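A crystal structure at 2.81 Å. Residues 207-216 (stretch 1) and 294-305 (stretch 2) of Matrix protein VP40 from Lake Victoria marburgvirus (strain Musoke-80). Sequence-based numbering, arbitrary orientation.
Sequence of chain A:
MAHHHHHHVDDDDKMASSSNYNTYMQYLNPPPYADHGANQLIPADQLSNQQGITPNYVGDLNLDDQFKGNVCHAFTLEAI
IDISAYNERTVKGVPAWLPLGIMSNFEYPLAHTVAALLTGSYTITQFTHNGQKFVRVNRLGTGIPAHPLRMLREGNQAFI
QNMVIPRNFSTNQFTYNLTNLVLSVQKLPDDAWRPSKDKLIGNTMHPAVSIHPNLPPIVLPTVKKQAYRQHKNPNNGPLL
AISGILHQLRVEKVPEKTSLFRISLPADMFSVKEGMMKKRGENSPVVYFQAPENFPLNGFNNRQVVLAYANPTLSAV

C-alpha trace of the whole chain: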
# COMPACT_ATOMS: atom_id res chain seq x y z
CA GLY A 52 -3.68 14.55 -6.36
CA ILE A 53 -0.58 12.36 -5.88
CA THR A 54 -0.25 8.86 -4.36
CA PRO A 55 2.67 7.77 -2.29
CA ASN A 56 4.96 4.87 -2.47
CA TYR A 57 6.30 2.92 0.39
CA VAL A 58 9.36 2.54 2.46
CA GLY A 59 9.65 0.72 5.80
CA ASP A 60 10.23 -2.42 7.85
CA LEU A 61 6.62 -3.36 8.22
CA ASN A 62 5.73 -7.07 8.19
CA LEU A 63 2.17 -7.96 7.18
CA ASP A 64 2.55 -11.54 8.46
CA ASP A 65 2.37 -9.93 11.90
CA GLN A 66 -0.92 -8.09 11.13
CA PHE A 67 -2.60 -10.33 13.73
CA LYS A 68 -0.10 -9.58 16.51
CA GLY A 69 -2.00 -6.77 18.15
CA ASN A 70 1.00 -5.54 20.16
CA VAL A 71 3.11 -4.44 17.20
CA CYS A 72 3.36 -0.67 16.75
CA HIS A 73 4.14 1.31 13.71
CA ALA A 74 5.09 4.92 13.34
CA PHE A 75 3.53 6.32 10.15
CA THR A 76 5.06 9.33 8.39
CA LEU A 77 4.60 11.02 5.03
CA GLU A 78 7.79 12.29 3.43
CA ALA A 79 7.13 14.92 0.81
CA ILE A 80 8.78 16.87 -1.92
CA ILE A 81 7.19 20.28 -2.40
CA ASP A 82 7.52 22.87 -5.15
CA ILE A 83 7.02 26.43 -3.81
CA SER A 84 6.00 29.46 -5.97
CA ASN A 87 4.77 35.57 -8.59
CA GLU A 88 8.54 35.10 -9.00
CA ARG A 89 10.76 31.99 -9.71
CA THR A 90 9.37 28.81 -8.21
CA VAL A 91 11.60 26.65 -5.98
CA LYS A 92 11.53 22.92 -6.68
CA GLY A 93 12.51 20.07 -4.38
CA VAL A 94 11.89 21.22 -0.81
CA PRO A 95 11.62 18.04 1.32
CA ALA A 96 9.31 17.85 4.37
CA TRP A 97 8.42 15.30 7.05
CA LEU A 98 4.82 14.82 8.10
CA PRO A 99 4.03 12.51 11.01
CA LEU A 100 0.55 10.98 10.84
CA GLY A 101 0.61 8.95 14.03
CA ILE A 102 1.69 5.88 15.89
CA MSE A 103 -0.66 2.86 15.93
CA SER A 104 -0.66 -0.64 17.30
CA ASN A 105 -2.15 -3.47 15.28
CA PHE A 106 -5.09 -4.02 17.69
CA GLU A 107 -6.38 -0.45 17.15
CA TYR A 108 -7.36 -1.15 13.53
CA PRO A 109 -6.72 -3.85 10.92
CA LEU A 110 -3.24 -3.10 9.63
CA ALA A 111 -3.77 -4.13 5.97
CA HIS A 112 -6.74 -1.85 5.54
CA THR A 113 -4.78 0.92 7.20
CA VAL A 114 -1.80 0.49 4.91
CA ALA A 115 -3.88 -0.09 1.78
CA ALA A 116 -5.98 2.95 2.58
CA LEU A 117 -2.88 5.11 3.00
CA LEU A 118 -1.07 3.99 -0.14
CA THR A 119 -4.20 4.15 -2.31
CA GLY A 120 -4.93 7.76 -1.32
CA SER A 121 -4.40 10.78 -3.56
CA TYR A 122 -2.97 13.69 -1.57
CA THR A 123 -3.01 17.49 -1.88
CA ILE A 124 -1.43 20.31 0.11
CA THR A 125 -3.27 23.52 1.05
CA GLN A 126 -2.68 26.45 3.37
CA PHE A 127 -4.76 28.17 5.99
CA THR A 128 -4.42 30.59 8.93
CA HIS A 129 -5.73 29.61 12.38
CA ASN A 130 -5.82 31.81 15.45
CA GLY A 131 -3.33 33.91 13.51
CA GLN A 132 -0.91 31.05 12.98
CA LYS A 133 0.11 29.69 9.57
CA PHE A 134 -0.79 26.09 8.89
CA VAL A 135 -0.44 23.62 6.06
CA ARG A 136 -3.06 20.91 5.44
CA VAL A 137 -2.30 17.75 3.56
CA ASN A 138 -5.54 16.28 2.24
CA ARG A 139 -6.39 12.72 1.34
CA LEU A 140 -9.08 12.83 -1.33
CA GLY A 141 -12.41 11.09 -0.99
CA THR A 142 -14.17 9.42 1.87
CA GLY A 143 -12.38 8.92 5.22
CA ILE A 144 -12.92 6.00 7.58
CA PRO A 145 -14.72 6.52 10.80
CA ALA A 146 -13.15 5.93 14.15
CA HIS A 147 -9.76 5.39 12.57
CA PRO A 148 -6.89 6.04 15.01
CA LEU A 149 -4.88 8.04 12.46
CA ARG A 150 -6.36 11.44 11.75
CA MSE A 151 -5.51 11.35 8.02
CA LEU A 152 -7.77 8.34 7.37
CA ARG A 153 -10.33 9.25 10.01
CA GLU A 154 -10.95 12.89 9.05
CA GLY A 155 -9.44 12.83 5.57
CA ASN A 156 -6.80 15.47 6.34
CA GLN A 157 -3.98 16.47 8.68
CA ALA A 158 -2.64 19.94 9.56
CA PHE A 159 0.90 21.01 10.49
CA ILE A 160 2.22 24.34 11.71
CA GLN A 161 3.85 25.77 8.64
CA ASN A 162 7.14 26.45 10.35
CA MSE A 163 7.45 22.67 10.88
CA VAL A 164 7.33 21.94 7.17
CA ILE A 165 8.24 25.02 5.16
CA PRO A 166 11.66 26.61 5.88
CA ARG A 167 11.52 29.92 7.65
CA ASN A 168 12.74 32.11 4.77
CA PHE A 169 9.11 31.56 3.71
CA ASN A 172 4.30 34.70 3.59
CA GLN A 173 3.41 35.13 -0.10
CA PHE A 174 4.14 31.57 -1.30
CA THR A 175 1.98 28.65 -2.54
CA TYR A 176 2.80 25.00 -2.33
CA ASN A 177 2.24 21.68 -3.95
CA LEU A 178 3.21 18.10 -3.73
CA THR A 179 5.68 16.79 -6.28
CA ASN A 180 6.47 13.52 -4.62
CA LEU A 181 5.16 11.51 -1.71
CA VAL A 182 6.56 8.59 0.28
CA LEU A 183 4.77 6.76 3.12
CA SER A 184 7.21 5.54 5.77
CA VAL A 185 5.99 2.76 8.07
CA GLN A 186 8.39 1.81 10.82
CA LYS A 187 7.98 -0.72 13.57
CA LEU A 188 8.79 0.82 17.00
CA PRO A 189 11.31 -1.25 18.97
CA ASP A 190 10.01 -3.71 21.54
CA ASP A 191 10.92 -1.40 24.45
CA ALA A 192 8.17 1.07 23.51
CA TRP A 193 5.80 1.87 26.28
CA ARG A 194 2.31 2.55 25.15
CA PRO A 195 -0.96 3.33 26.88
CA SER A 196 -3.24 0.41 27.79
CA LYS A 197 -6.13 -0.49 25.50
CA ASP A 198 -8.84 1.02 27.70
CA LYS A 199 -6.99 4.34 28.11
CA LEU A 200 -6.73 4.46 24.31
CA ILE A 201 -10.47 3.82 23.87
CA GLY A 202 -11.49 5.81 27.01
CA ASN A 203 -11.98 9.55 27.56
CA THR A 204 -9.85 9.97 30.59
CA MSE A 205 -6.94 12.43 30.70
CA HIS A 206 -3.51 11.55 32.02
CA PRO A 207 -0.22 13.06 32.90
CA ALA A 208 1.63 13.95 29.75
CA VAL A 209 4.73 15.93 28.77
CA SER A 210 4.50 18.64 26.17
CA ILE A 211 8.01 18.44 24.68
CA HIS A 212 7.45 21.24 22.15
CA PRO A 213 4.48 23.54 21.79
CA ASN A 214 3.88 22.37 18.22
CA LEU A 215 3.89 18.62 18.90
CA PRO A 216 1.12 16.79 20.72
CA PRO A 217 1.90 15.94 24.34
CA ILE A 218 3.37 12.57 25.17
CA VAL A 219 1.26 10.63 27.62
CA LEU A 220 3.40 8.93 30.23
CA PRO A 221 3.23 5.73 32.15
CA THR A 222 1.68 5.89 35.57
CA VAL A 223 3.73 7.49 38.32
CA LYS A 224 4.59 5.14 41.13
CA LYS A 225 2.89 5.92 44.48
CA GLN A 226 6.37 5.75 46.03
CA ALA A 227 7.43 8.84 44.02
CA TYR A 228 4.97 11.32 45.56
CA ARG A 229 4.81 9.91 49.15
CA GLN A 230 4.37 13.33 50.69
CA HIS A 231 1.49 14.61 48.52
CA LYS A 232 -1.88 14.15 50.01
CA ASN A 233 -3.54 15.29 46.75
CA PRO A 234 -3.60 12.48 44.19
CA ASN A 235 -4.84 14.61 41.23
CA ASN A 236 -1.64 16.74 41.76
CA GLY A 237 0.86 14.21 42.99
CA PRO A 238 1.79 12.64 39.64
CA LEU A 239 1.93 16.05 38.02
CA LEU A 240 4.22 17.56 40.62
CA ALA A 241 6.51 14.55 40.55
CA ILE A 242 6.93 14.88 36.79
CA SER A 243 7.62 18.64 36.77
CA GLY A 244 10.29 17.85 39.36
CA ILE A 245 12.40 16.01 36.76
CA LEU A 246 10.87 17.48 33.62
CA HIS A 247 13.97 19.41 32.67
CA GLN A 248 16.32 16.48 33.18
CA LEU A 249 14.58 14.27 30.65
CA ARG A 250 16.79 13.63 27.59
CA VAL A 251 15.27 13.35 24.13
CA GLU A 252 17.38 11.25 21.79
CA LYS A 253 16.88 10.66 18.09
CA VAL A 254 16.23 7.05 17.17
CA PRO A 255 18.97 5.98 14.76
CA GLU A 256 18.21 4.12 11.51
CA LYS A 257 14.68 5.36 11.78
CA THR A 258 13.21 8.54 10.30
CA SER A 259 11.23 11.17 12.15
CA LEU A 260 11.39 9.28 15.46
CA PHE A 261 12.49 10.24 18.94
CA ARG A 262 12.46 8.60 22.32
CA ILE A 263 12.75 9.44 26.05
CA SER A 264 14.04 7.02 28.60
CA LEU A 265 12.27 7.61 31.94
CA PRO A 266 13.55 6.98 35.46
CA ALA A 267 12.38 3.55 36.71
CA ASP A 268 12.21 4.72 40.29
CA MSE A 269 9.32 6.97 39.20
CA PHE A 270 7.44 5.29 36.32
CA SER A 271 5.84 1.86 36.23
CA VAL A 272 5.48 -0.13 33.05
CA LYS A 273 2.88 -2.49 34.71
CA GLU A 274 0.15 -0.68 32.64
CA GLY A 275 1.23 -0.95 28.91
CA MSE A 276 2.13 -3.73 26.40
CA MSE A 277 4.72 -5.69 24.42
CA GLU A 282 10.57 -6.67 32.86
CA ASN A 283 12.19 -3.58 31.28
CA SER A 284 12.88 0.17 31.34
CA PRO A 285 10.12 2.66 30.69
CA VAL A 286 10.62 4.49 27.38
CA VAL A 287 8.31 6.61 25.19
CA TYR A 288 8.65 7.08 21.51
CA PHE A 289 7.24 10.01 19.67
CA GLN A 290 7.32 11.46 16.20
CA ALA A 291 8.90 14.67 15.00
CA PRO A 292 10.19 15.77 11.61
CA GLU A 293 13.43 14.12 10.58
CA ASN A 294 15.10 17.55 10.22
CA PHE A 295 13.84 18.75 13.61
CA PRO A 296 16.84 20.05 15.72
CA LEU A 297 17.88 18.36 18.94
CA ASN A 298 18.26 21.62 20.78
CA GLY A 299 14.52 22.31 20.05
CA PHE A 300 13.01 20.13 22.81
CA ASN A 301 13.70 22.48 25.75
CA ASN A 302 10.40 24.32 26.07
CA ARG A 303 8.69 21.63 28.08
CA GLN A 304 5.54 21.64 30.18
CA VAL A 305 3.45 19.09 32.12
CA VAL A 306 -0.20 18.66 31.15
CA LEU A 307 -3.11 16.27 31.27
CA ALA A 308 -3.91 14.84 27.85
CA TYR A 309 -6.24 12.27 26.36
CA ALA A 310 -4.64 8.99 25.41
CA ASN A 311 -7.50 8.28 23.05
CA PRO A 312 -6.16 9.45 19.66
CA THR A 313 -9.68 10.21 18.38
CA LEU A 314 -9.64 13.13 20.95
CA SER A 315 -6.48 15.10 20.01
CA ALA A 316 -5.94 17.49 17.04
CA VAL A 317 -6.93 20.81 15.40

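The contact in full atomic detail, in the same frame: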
# COMPACT_ATOMS: atom_id res chain seq x y z
N PRO A 207 -1.42 12.27 32.93
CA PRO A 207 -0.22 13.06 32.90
C PRO A 207 0.51 12.86 31.61
O PRO A 207 0.71 11.72 31.16
CB PRO A 207 0.58 12.49 34.07
CG PRO A 207 -0.44 12.00 35.01
CD PRO A 207 -1.54 11.48 34.17
N ALA A 208 0.89 13.96 31.00
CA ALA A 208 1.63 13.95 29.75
C ALA A 208 2.64 15.07 29.74
O ALA A 208 2.48 16.07 30.47
CB ALA A 208 0.67 14.16 28.61
N VAL A 209 3.68 14.91 28.91
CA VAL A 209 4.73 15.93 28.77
C VAL A 209 4.61 16.58 27.41
O VAL A 209 4.63 15.90 26.41
CB VAL A 209 6.13 15.29 28.92
CG1 VAL A 209 7.20 15.95 28.05
CG2 VAL A 209 6.58 15.31 30.37
N SER A 210 4.44 17.89 27.40
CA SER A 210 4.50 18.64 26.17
C SER A 210 5.96 18.95 25.94
O SER A 210 6.51 19.80 26.60
CB SER A 210 3.66 19.92 26.25
OG SER A 210 3.91 20.75 25.10
N ILE A 211 6.59 18.27 24.98
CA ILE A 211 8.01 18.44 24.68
C ILE A 211 8.30 19.62 23.75
O ILE A 211 9.40 20.16 23.75
CB ILE A 211 8.60 17.13 24.10
CG1 ILE A 211 10.12 17.10 24.29
CG2 ILE A 211 8.21 16.91 22.64
CD1 ILE A 211 10.55 16.71 25.69
N HIS A 212 7.30 20.06 22.99
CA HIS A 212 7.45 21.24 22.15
C HIS A 212 6.05 21.73 21.90
O HIS A 212 5.15 20.94 21.76
CB HIS A 212 8.14 20.87 20.84
CG HIS A 212 8.36 22.01 19.87
ND1 HIS A 212 9.42 22.88 19.96
CD2 HIS A 212 7.69 22.34 18.74
CE1 HIS A 212 9.37 23.75 18.96
NE2 HIS A 212 8.33 23.43 18.21
N PRO A 213 5.86 23.06 21.87
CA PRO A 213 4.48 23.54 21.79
C PRO A 213 3.75 23.10 20.53
O PRO A 213 2.52 23.03 20.55
CB PRO A 213 4.63 25.06 21.82
CG PRO A 213 6.08 25.35 21.65
CD PRO A 213 6.81 24.15 22.13
N ASN A 214 4.48 22.78 19.47
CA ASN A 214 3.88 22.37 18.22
C ASN A 214 3.86 20.87 17.95
O ASN A 214 3.62 20.46 16.81
CB ASN A 214 4.57 23.11 17.08
CG ASN A 214 4.37 24.61 17.16
OD1 ASN A 214 5.15 25.39 16.59
ND2 ASN A 214 3.31 25.03 17.85
N LEU A 215 4.09 20.05 18.97
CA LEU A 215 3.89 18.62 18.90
C LEU A 215 2.86 18.21 19.95
O LEU A 215 2.80 18.79 21.05
CB LEU A 215 5.20 17.91 19.21
CG LEU A 215 6.36 18.18 18.27
CD1 LEU A 215 7.66 17.62 18.81
CD2 LEU A 215 6.10 17.59 16.90
N PRO A 216 2.07 17.17 19.67
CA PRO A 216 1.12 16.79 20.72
C PRO A 216 1.86 16.28 21.96
O PRO A 216 2.98 15.80 21.85
CB PRO A 216 0.28 15.71 20.07
CG PRO A 216 1.18 15.07 19.06
CD PRO A 216 2.22 16.10 18.65
N ASN A 294 14.21 16.38 10.09
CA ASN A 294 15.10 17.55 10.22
C ASN A 294 14.86 18.39 11.46
O ASN A 294 15.38 19.48 11.54
CB ASN A 294 14.99 18.47 9.00
CG ASN A 294 13.58 19.05 8.82
OD1 ASN A 294 12.60 18.57 9.41
ND2 ASN A 294 13.47 20.06 7.96
N PHE A 295 14.06 17.94 12.41
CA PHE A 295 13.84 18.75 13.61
C PHE A 295 15.12 18.72 14.47
O PHE A 295 15.68 17.64 14.64
CB PHE A 295 12.68 18.18 14.40
CG PHE A 295 12.14 19.09 15.45
CD1 PHE A 295 11.15 19.99 15.15
CD2 PHE A 295 12.62 19.02 16.74
CE1 PHE A 295 10.64 20.82 16.14
CE2 PHE A 295 12.12 19.84 17.74
CZ PHE A 295 11.12 20.75 17.44
N PRO A 296 15.57 19.90 15.00
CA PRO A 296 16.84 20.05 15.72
C PRO A 296 16.79 19.57 17.14
O PRO A 296 15.76 19.73 17.82
CB PRO A 296 17.04 21.56 15.73
CG PRO A 296 15.67 22.10 15.79
CD PRO A 296 14.88 21.20 14.88
N LEU A 297 17.91 19.02 17.62
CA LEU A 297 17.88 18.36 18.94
C LEU A 297 17.77 19.39 20.03
O LEU A 297 17.21 19.10 21.09
CB LEU A 297 19.11 17.50 19.22
CG LEU A 297 19.11 16.02 18.77
CD1 LEU A 297 18.32 15.14 19.76
CD2 LEU A 297 18.67 15.78 17.30
N ASN A 298 18.35 20.56 19.80
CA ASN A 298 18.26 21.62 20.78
C ASN A 298 16.85 22.22 20.88
O ASN A 298 16.63 23.08 21.72
CB ASN A 298 19.34 22.69 20.51
CG ASN A 298 19.01 23.63 19.36
OD1 ASN A 298 18.21 23.34 18.47
ND2 ASN A 298 19.66 24.76 19.37
N GLY A 299 15.89 21.75 20.07
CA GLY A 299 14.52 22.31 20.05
C GLY A 299 13.47 21.65 20.94
O GLY A 299 12.27 21.86 20.76
N PHE A 300 13.90 20.84 21.90
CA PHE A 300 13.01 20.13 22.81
C PHE A 300 13.15 20.66 24.26
O PHE A 300 13.07 19.90 25.24
CB PHE A 300 13.36 18.66 22.78
CG PHE A 300 13.11 17.99 21.46
CD1 PHE A 300 11.83 17.95 20.91
CD2 PHE A 300 14.13 17.33 20.79
CE1 PHE A 300 11.58 17.31 19.70
CE2 PHE A 300 13.88 16.68 19.59
CZ PHE A 300 12.61 16.67 19.05
N ASN A 301 13.39 21.95 24.42
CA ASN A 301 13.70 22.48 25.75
C ASN A 301 12.55 23.21 26.41
O ASN A 301 12.55 23.36 27.62
CB ASN A 301 14.93 23.37 25.67
CG ASN A 301 16.18 22.58 25.34
OD1 ASN A 301 16.30 21.41 25.73
ND2 ASN A 301 17.11 23.20 24.62
N ASN A 302 11.59 23.66 25.60
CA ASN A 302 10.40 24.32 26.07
C ASN A 302 9.34 23.28 26.41
O ASN A 302 8.39 23.01 25.64
CB ASN A 302 9.89 25.29 25.00
CG ASN A 302 8.61 26.01 25.42
OD1 ASN A 302 8.17 25.99 26.59
ND2 ASN A 302 7.99 26.66 24.44
N ARG A 303 9.49 22.73 27.61
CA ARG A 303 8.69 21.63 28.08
C ARG A 303 7.67 22.11 29.08
O ARG A 303 7.88 23.11 29.76
CB ARG A 303 9.58 20.61 28.77
CG ARG A 303 10.79 20.21 27.96
CD ARG A 303 11.65 19.24 28.73
NE ARG A 303 12.57 18.62 27.79
CZ ARG A 303 13.72 18.06 28.12
NH1 ARG A 303 14.11 17.99 29.37
NH2 ARG A 303 14.46 17.52 27.18
N GLN A 304 6.58 21.37 29.19
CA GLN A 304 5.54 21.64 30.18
C GLN A 304 4.82 20.34 30.51
O GLN A 304 4.75 19.45 29.66
CB GLN A 304 4.56 22.67 29.61
CG GLN A 304 3.44 23.08 30.54
CD GLN A 304 2.61 24.16 29.89
OE1 GLN A 304 1.80 23.86 29.04
NE2 GLN A 304 2.83 25.41 30.25
N VAL A 305 4.28 20.23 31.72
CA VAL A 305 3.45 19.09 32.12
C VAL A 305 1.96 19.38 32.02
O VAL A 305 1.47 20.38 32.57
CB VAL A 305 3.69 18.67 33.57
CG1 VAL A 305 2.89 17.42 33.89
CG2 VAL A 305 5.16 18.44 33.81

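The pairing of backbones sets the frame of this contact. Ser210 and Gln304 form an antiparallel hydrogen-bonded pair: Ser210 N donates to Gln304 O at 2.8 Å, and Gln304 N returns the bond to Ser210 O at 3.0 Å. Both angles are near 150°, so neither bond is strained. Next along the ladder, Val209 and Val305 make a non-hydrogen-bonded pair, their side chains on the face of the sheet opposite those of Ser210 and Gln304. CA-H...O contacts supplement this ladder, from Arg303 CA to Ser210 O (3.2 Å) and from Val305 CA to Ala208 O (3.6 Å).

Beyond the ladder, side chains contribute more. Ile211 starts away from the other stretch, yet its end comes back: CG1 lies 3.9 Å from Phe300 CD1, and CD1 lies 3.5 Å from Arg303 NE. Leu215, the last residue of a type I turn that begins at His212, brings CD1 to 4.0 Å from Phe300 CE1, at the ring edge. One phenyl ring thus serves two aliphatic partners.

The aromatic and polar terms meet at His212. The edge of Phe295 points at its imidazole face, with centroids 5.0 Å apart and planes at 85°, while His212 ND1 gives a weak hydrogen bond to Gly299 O at 3.1 Å. Within its own stretch, Arg303 NE bonds weakly to Phe300 O at 2.9 Å.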